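Local atomic coordinates of arsenite methyltransferase (Chlamydomonas reinhardtii, PDB entry 5EVJ), a protein that probably methylates trivalent arsenic, transferring methyl groups from S-adenosylmethionine to arsenic-thiol complexes to give mono-, di- and trimethylated arsenicals. Residues A[92-104]-A[120-132]. The protein carries 15 engineered substitutions. Numbering follows the deposited sequence.
Sequences AGSGRDAYVAAKL and QLEVAISHADAYA. Engineered in segment 92-104: Ala92 (natural residue Cys), Ala98 (natural residue Cys). Engineered in segment 120-132: Ala132 (natural residue Cys).
One face of the Tyr131 ring carries Tyr99 CD2, which sits over the ring centre 3.4 Å above its plane; Ala102 CB lies at the edge of the same ring. The two tyrosine side chains, each reaching out from its own helix, pass alongside one another head to tail, their planes inclined at 32° with centroids 4.5 Å apart, an oblique pairing. With CG anti to the backbone N (chi1 166°), the Tyr131 ring extends to helix 96-104 and its OH donates to Tyr99 O at 2.7 Å, from above the carbonyl plane. Lys103 N, the regular helical donor, meets that oxygen from the opposite face, so two bonds grip Tyr99 O. At the edge of the Tyr99 ring, in its plane, lies Ala124 O, which accepts from Tyr99 OH; the 2.4 Å between the two oxygens is implausibly short and the exact length doubtful. His127 CB packs against the same hydroxyl at 3.3 Å. The imidazole of His127 turns back along its own segment, ND1 donating to Val123 O on an in-plane lone pair.

At the N-terminal ends of both segments, Gly93 and Ser94 pack on residues 120-124: Ala124 CB comes within 3.5 Å of Ser94 O, while Gln120 CB rests on Gly93 C. Gln120 NE2 bonds to Lys70 O and Ser94 OG to Val67 O.

Gly93 and Gly95 belong to the glycine-rich turn after strand 86-90, consistent with the first motif of Rossmann-like methyltransferases, and Gly93 N bonds to Asp115 at the end of strand 110-115. Helices 96-104, 118-126 and 128-135 pack together against the parallel part of the sheet, where Met143 of strand 143-147 touches both tyrosines, Phe145 touches Ala124, and helix 65-69 packs on Tyr99, Val123 and His127.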
ATOM      1  N   ALA A  92       1.846 -12.643   3.556  1.00 34.63           N
ATOM      2  CA  ALA A  92       1.788 -13.086   2.176  1.00 30.85           C
ATOM      3  C   ALA A  92       0.864 -14.260   1.956  1.00 31.79           C
ATOM      4  O   ALA A  92       0.467 -14.534   0.798  1.00 35.89           O
ATOM      5  CB  ALA A  92       3.180 -13.412   1.678  1.00 33.07           C
ATOM      6  N   GLY A  93       0.488 -14.961   3.033  1.00 33.16           N
ATOM      7  CA  GLY A  93      -0.393 -16.134   2.891  1.00 34.79           C
ATOM      8  C   GLY A  93       0.223 -17.131   1.867  1.00 37.74           C
ATOM      9  O   GLY A  93       1.416 -17.419   1.865  1.00 38.85           O
ATOM     10  N   SER A  94      -0.592 -17.606   0.961  1.00 36.28           N
ATOM     11  CA  SER A  94      -0.182 -18.561   0.003  1.00 34.51           C
ATOM     12  C   SER A  94       0.566 -17.964  -1.197  1.00 35.35           C
ATOM     13  O   SER A  94       1.046 -18.733  -2.048  1.00 31.26           O
ATOM     14  CB  SER A  94      -1.460 -19.236  -0.514  1.00 35.47           C
ATOM     15  OG  SER A  94      -2.337 -18.287  -1.079  1.00 34.68           O
ATOM     16  N   GLY A  95       0.552 -16.628  -1.333  1.00 33.31           N
ATOM     17  CA  GLY A  95       1.567 -15.903  -2.133  1.00 30.01           C
ATOM     18  C   GLY A  95       1.026 -15.145  -3.352  1.00 33.14           C
ATOM     19  O   GLY A  95       1.808 -14.555  -4.106  1.00 36.78           O
ATOM     20  N   ARG A  96      -0.298 -15.137  -3.542  1.00 33.49           N
ATOM     21  CA  ARG A  96      -0.927 -14.463  -4.694  1.00 38.12           C
ATOM     22  C   ARG A  96      -0.213 -13.103  -4.932  1.00 36.03           C
ATOM     23  O   ARG A  96       0.397 -12.895  -5.975  1.00 32.90           O
ATOM     24  CB  ARG A  96      -2.467 -14.297  -4.428  1.00 45.15           C
ATOM     25  CG  ARG A  96      -3.447 -14.089  -5.616  1.00 43.22           C
ATOM     26  CD  ARG A  96      -4.139 -12.731  -5.625  1.00 46.03           C
ATOM     27  NE  ARG A  96      -5.532 -12.736  -5.166  1.00 61.28           N
ATOM     28  CZ  ARG A  96      -6.140 -11.733  -4.521  1.00 57.90           C
ATOM     29  NH1 ARG A  96      -5.483 -10.620  -4.206  1.00 48.28           N
ATOM     30  NH2 ARG A  96      -7.411 -11.858  -4.159  1.00 66.05           N
ATOM     31  N   ASP A  97      -0.228 -12.213  -3.930  1.00 33.11           N
ATOM     32  CA  ASP A  97       0.244 -10.820  -4.137  1.00 36.67           C
ATOM     33  C   ASP A  97       1.770 -10.800  -4.347  1.00 31.23           C
ATOM     34  O   ASP A  97       2.284 -10.009  -5.129  1.00 29.12           O
ATOM     35  CB  ASP A  97      -0.213  -9.819  -2.998  1.00 31.57           C
ATOM     36  CG  ASP A  97      -1.753  -9.544  -3.004  1.00 35.42           C
ATOM     37  OD1 ASP A  97      -2.446  -9.811  -4.032  1.00 34.49           O
ATOM     38  OD2 ASP A  97      -2.285  -9.035  -1.987  1.00 32.49           O
ATOM     39  N   ALA A  98       2.474 -11.691  -3.675  1.00 29.06           N
ATOM     40  CA  ALA A  98       3.934 -11.752  -3.854  1.00 30.71           C
ATOM     41  C   ALA A  98       4.273 -12.263  -5.253  1.00 32.46           C
ATOM     42  O   ALA A  98       5.253 -11.809  -5.874  1.00 31.25           O
ATOM     43  CB  ALA A  98       4.563 -12.608  -2.774  1.00 32.28           C
ATOM     44  N   TYR A  99       3.427 -13.161  -5.789  1.00 30.58           N
ATOM     45  CA  TYR A  99       3.690 -13.705  -7.125  1.00 27.44           C
ATOM     46  C   TYR A  99       3.459 -12.637  -8.144  1.00 29.94           C
ATOM     47  O   TYR A  99       4.248 -12.441  -9.049  1.00 36.25           O
ATOM     48  CB  TYR A  99       2.778 -14.896  -7.407  1.00 28.51           C
ATOM     49  CG  TYR A  99       3.338 -16.231  -6.903  1.00 30.99           C
ATOM     50  CD1 TYR A  99       3.876 -16.348  -5.616  1.00 30.18           C
ATOM     51  CD2 TYR A  99       3.325 -17.384  -7.704  1.00 30.70           C
ATOM     52  CE1 TYR A  99       4.385 -17.555  -5.130  1.00 29.87           C
ATOM     53  CE2 TYR A  99       3.820 -18.621  -7.201  1.00 31.36           C
ATOM     54  CZ  TYR A  99       4.373 -18.683  -5.935  1.00 28.93           C
ATOM     55  OH  TYR A  99       4.874 -19.864  -5.422  1.00 30.10           O
ATOM     56  N   VAL A 100       2.407 -11.852  -7.949  1.00 30.49           N
ATOM     57  CA  VAL A 100       2.154 -10.774  -8.845  1.00 27.66           C
ATOM     58  C   VAL A 100       3.276  -9.759  -8.778  1.00 26.67           C
ATOM     59  O   VAL A 100       3.740  -9.254  -9.800  1.00 24.51           O
ATOM     60  CB  VAL A 100       0.829 -10.098  -8.506  1.00 29.00           C
ATOM     61  CG1 VAL A 100       0.678  -8.826  -9.344  1.00 25.27           C
ATOM     62  CG2 VAL A 100      -0.289 -11.110  -8.723  1.00 28.67           C
ATOM     63  N   ALA A 101       3.709  -9.432  -7.568  1.00 27.45           N
ATOM     64  CA  ALA A 101       4.792  -8.426  -7.465  1.00 25.87           C
ATOM     65  C   ALA A 101       6.112  -8.934  -8.121  1.00 27.56           C
ATOM     66  O   ALA A 101       6.838  -8.185  -8.821  1.00 28.97           O
ATOM     67  CB  ALA A 101       4.999  -8.099  -6.008  1.00 22.93           C
ATOM     68  N   ALA A 102       6.407 -10.216  -7.878  1.00 25.57           N
ATOM     69  CA  ALA A 102       7.615 -10.866  -8.343  1.00 24.36           C
ATOM     70  C   ALA A 102       7.671 -10.659  -9.848  1.00 23.70           C
ATOM     71  O   ALA A 102       8.721 -10.378 -10.398  1.00 22.58           O
ATOM     72  CB  ALA A 102       7.558 -12.333  -8.019  1.00 22.27           C
ATOM     73  N   LYS A 103       6.527 -10.725 -10.504  1.00 26.05           N
ATOM     74  CA  LYS A 103       6.505 -10.412 -11.936  1.00 26.66           C
ATOM     75  C   LYS A 103       6.710  -8.937 -12.228  1.00 30.76           C
ATOM     76  O   LYS A 103       7.522  -8.523 -13.092  1.00 26.72           O
ATOM     77  CB  LYS A 103       5.183 -10.811 -12.565  1.00 27.76           C
ATOM     78  CG  LYS A 103       5.204 -10.374 -14.032  1.00 34.63           C
ATOM     79  CD  LYS A 103       3.968 -10.764 -14.814  1.00 41.09           C
ATOM     80  CE  LYS A 103       4.210 -10.569 -16.313  1.00 46.75           C
ATOM     81  NZ  LYS A 103       4.616  -9.150 -16.631  1.00 51.85           N
ATOM     82  N   LEU A 104       5.952  -8.110 -11.516  1.00 29.02           N
ATOM     83  CA  LEU A 104       5.937  -6.695 -11.934  1.00 27.03           C
ATOM     84  C   LEU A 104       7.192  -5.976 -11.589  1.00 24.95           C
ATOM     85  O   LEU A 104       7.439  -4.899 -12.158  1.00 22.98           O
ATOM     86  CB  LEU A 104       4.689  -5.924 -11.380  1.00 30.18           C
ATOM     87  CG  LEU A 104       3.354  -6.334 -12.022  1.00 32.31           C
ATOM     88  CD1 LEU A 104       2.255  -5.473 -11.447  1.00 37.53           C
ATOM     89  CD2 LEU A 104       3.417  -6.162 -13.530  1.00 31.27           C
ATOM     90  N   GLN A 120       0.464 -22.032   5.004  1.00 50.29           N
ATOM     91  CA  GLN A 120       0.403 -21.019   3.961  1.00 48.55           C
ATOM     92  C   GLN A 120       1.803 -20.761   3.314  1.00 43.56           C
ATOM     93  O   GLN A 120       1.927 -20.736   2.073  1.00 37.64           O
ATOM     94  CB  GLN A 120      -0.263 -19.738   4.505  1.00 56.28           C
ATOM     95  CG  GLN A 120      -1.774 -19.844   4.765  1.00 56.52           C
ATOM     96  CD  GLN A 120      -2.540 -19.963   3.452  1.00 73.92           C
ATOM     97  OE1 GLN A 120      -2.710 -21.070   2.906  1.00 77.33           O
ATOM     98  NE2 GLN A 120      -2.990 -18.815   2.919  1.00 70.17           N
ATOM     99  N   LEU A 121       2.845 -20.631   4.141  1.00 41.77           N
ATOM    100  CA  LEU A 121       4.230 -20.518   3.654  1.00 46.79           C
ATOM    101  C   LEU A 121       4.577 -21.548   2.569  1.00 49.30           C
ATOM    102  O   LEU A 121       4.968 -21.211   1.428  1.00 55.35           O
ATOM    103  CB  LEU A 121       5.170 -20.731   4.816  1.00 51.44           C
ATOM    104  CG  LEU A 121       6.502 -20.014   4.876  1.00 64.75           C
ATOM    105  CD1 LEU A 121       6.246 -18.605   5.444  1.00 67.53           C
ATOM    106  CD2 LEU A 121       7.490 -20.848   5.721  1.00 67.42           C
ATOM    107  N   GLU A 122       4.428 -22.812   2.947  1.00 52.61           N
ATOM    108  CA  GLU A 122       4.879 -23.953   2.163  1.00 49.87           C
ATOM    109  C   GLU A 122       4.185 -23.988   0.802  1.00 46.48           C
ATOM    110  O   GLU A 122       4.811 -24.415  -0.189  1.00 41.40           O
ATOM    111  CB  GLU A 122       4.695 -25.272   2.963  1.00 59.49           C
ATOM    112  CG  GLU A 122       5.481 -26.468   2.413  1.00 62.84           C
ATOM    113  CD  GLU A 122       6.972 -26.171   2.196  1.00 66.58           C
ATOM    114  OE1 GLU A 122       7.635 -25.589   3.102  1.00 65.25           O
ATOM    115  OE2 GLU A 122       7.486 -26.526   1.112  1.00 60.64           O
ATOM    116  N   VAL A 123       2.928 -23.512   0.726  1.00 41.66           N
ATOM    117  CA  VAL A 123       2.318 -23.317  -0.600  1.00 44.02           C
ATOM    118  C   VAL A 123       3.061 -22.247  -1.449  1.00 47.37           C
ATOM    119  O   VAL A 123       3.331 -22.448  -2.643  1.00 45.03           O
ATOM    120  CB  VAL A 123       0.807 -22.996  -0.550  1.00 45.74           C
ATOM    121  CG1 VAL A 123       0.278 -22.723  -1.977  1.00 37.08           C
ATOM    122  CG2 VAL A 123       0.027 -24.143   0.129  1.00 40.45           C
ATOM    123  N   ALA A 124       3.392 -21.114  -0.830  1.00 47.31           N
ATOM    124  CA  ALA A 124       4.077 -20.043  -1.551  1.00 46.07           C
ATOM    125  C   ALA A 124       5.437 -20.531  -2.029  1.00 39.40           C
ATOM    126  O   ALA A 124       5.782 -20.289  -3.190  1.00 35.09           O
ATOM    127  CB  ALA A 124       4.233 -18.801  -0.686  1.00 46.43           C
ATOM    128  N   ILE A 125       6.163 -21.237  -1.146  1.00 40.06           N
ATOM    129  CA  ILE A 125       7.494 -21.787  -1.451  1.00 38.71           C
ATOM    130  C   ILE A 125       7.519 -22.905  -2.501  1.00 41.02           C
ATOM    131  O   ILE A 125       8.426 -22.922  -3.333  1.00 43.31           O
ATOM    132  CB  ILE A 125       8.213 -22.286  -0.192  1.00 41.38           C
ATOM    133  CG1 ILE A 125       8.491 -21.113   0.770  1.00 37.97           C
ATOM    134  CG2 ILE A 125       9.532 -22.984  -0.571  1.00 35.52           C
ATOM    135  CD1 ILE A 125       8.604 -21.522   2.226  1.00 38.29           C
ATOM    136  N   SER A 126       6.552 -23.832  -2.470  1.00 39.17           N
ATOM    137  CA  SER A 126       6.616 -25.010  -3.361  1.00 44.42           C
ATOM    138  C   SER A 126       6.355 -24.633  -4.799  1.00 46.54           C
ATOM    139  O   SER A 126       6.816 -25.304  -5.709  1.00 45.83           O
ATOM    140  CB  SER A 126       5.672 -26.153  -2.954  1.00 41.01           C
ATOM    141  OG  SER A 126       4.331 -25.742  -3.028  1.00 50.63           O
ATOM    142  N   HIS A 127       5.650 -23.542  -5.020  1.00 42.91           N
ATOM    143  CA  HIS A 127       5.373 -23.196  -6.401  1.00 43.68           C
ATOM    144  C   HIS A 127       6.334 -22.195  -6.973  1.00 40.62           C
ATOM    145  O   HIS A 127       6.292 -21.916  -8.173  1.00 44.39           O
ATOM    146  CB  HIS A 127       3.920 -22.759  -6.568  1.00 48.19           C
ATOM    147  CG  HIS A 127       2.952 -23.876  -6.369  1.00 57.10           C
ATOM    148  ND1 HIS A 127       2.601 -24.333  -5.115  1.00 54.61           N
ATOM    149  CD2 HIS A 127       2.290 -24.658  -7.262  1.00 52.60           C
ATOM    150  CE1 HIS A 127       1.736 -25.325  -5.246  1.00 58.52           C
ATOM    151  NE2 HIS A 127       1.521 -25.531  -6.535  1.00 59.33           N
ATOM    152  N   ALA A 128       7.240 -21.690  -6.149  1.00 38.03           N
ATOM    153  CA  ALA A 128       8.061 -20.553  -6.598  1.00 40.16           C
ATOM    154  C   ALA A 128       8.871 -20.798  -7.865  1.00 39.96           C
ATOM    155  O   ALA A 128       8.741 -20.026  -8.841  1.00 39.91           O
ATOM    156  CB  ALA A 128       8.962 -20.030  -5.481  1.00 40.57           C
ATOM    157  N   ASP A 129       9.715 -21.837  -7.860  1.00 40.91           N
ATOM    158  CA  ASP A 129      10.740 -21.960  -8.890  1.00 41.35           C
ATOM    159  C   ASP A 129      10.095 -22.114 -10.227  1.00 39.79           C
ATOM    160  O   ASP A 129      10.469 -21.424 -11.239  1.00 40.19           O
ATOM    161  CB  ASP A 129      11.716 -23.114  -8.614  1.00 45.64           C
ATOM    162  CG  ASP A 129      12.566 -22.887  -7.334  1.00 55.30           C
ATOM    163  OD1 ASP A 129      13.043 -21.751  -7.078  1.00 53.06           O
ATOM    164  OD2 ASP A 129      12.771 -23.865  -6.578  1.00 56.57           O
ATOM    165  N   ALA A 130       9.113 -23.018 -10.238  1.00 38.44           N
ATOM    166  CA  ALA A 130       8.433 -23.390 -11.477  1.00 38.63           C
ATOM    167  C   ALA A 130       7.705 -22.161 -12.076  1.00 38.76           C
ATOM    168  O   ALA A 130       7.683 -21.958 -13.301  1.00 40.81           O
ATOM    169  CB  ALA A 130       7.454 -24.541 -11.213  1.00 35.40           C
ATOM    170  N   TYR A 131       7.119 -21.335 -11.204  1.00 38.95           N
ATOM    171  CA  TYR A 131       6.445 -20.111 -11.644  1.00 34.81           C
ATOM    172  C   TYR A 131       7.441 -19.152 -12.279  1.00 32.25           C
ATOM    173  O   TYR A 131       7.267 -18.606 -13.441  1.00 37.77           O
ATOM    174  CB  TYR A 131       5.700 -19.514 -10.443  1.00 36.98           C
ATOM    175  CG  TYR A 131       5.226 -18.087 -10.634  1.00 39.16           C
ATOM    176  CD1 TYR A 131       4.111 -17.802 -11.441  1.00 33.64           C
ATOM    177  CD2 TYR A 131       5.904 -17.002 -10.001  1.00 35.68           C
ATOM    178  CE1 TYR A 131       3.689 -16.484 -11.611  1.00 38.29           C
ATOM    179  CE2 TYR A 131       5.462 -15.682 -10.156  1.00 33.91           C
ATOM    180  CZ  TYR A 131       4.365 -15.432 -10.954  1.00 34.31           C
ATOM    181  OH  TYR A 131       3.955 -14.148 -11.145  1.00 35.58           O
ATOM    182  N   ALA A 132       8.515 -18.944 -11.548  1.00 26.86           N
ATOM    183  CA  ALA A 132       9.531 -17.976 -12.005  1.00 31.69           C
ATOM    184  C   ALA A 132      10.195 -18.460 -13.265  1.00 35.46           C
ATOM    185  O   ALA A 132      10.544 -17.656 -14.145  1.00 42.48           O
ATOM    186  CB  ALA A 132      10.590 -17.738 -10.913  1.00 32.77           C
TER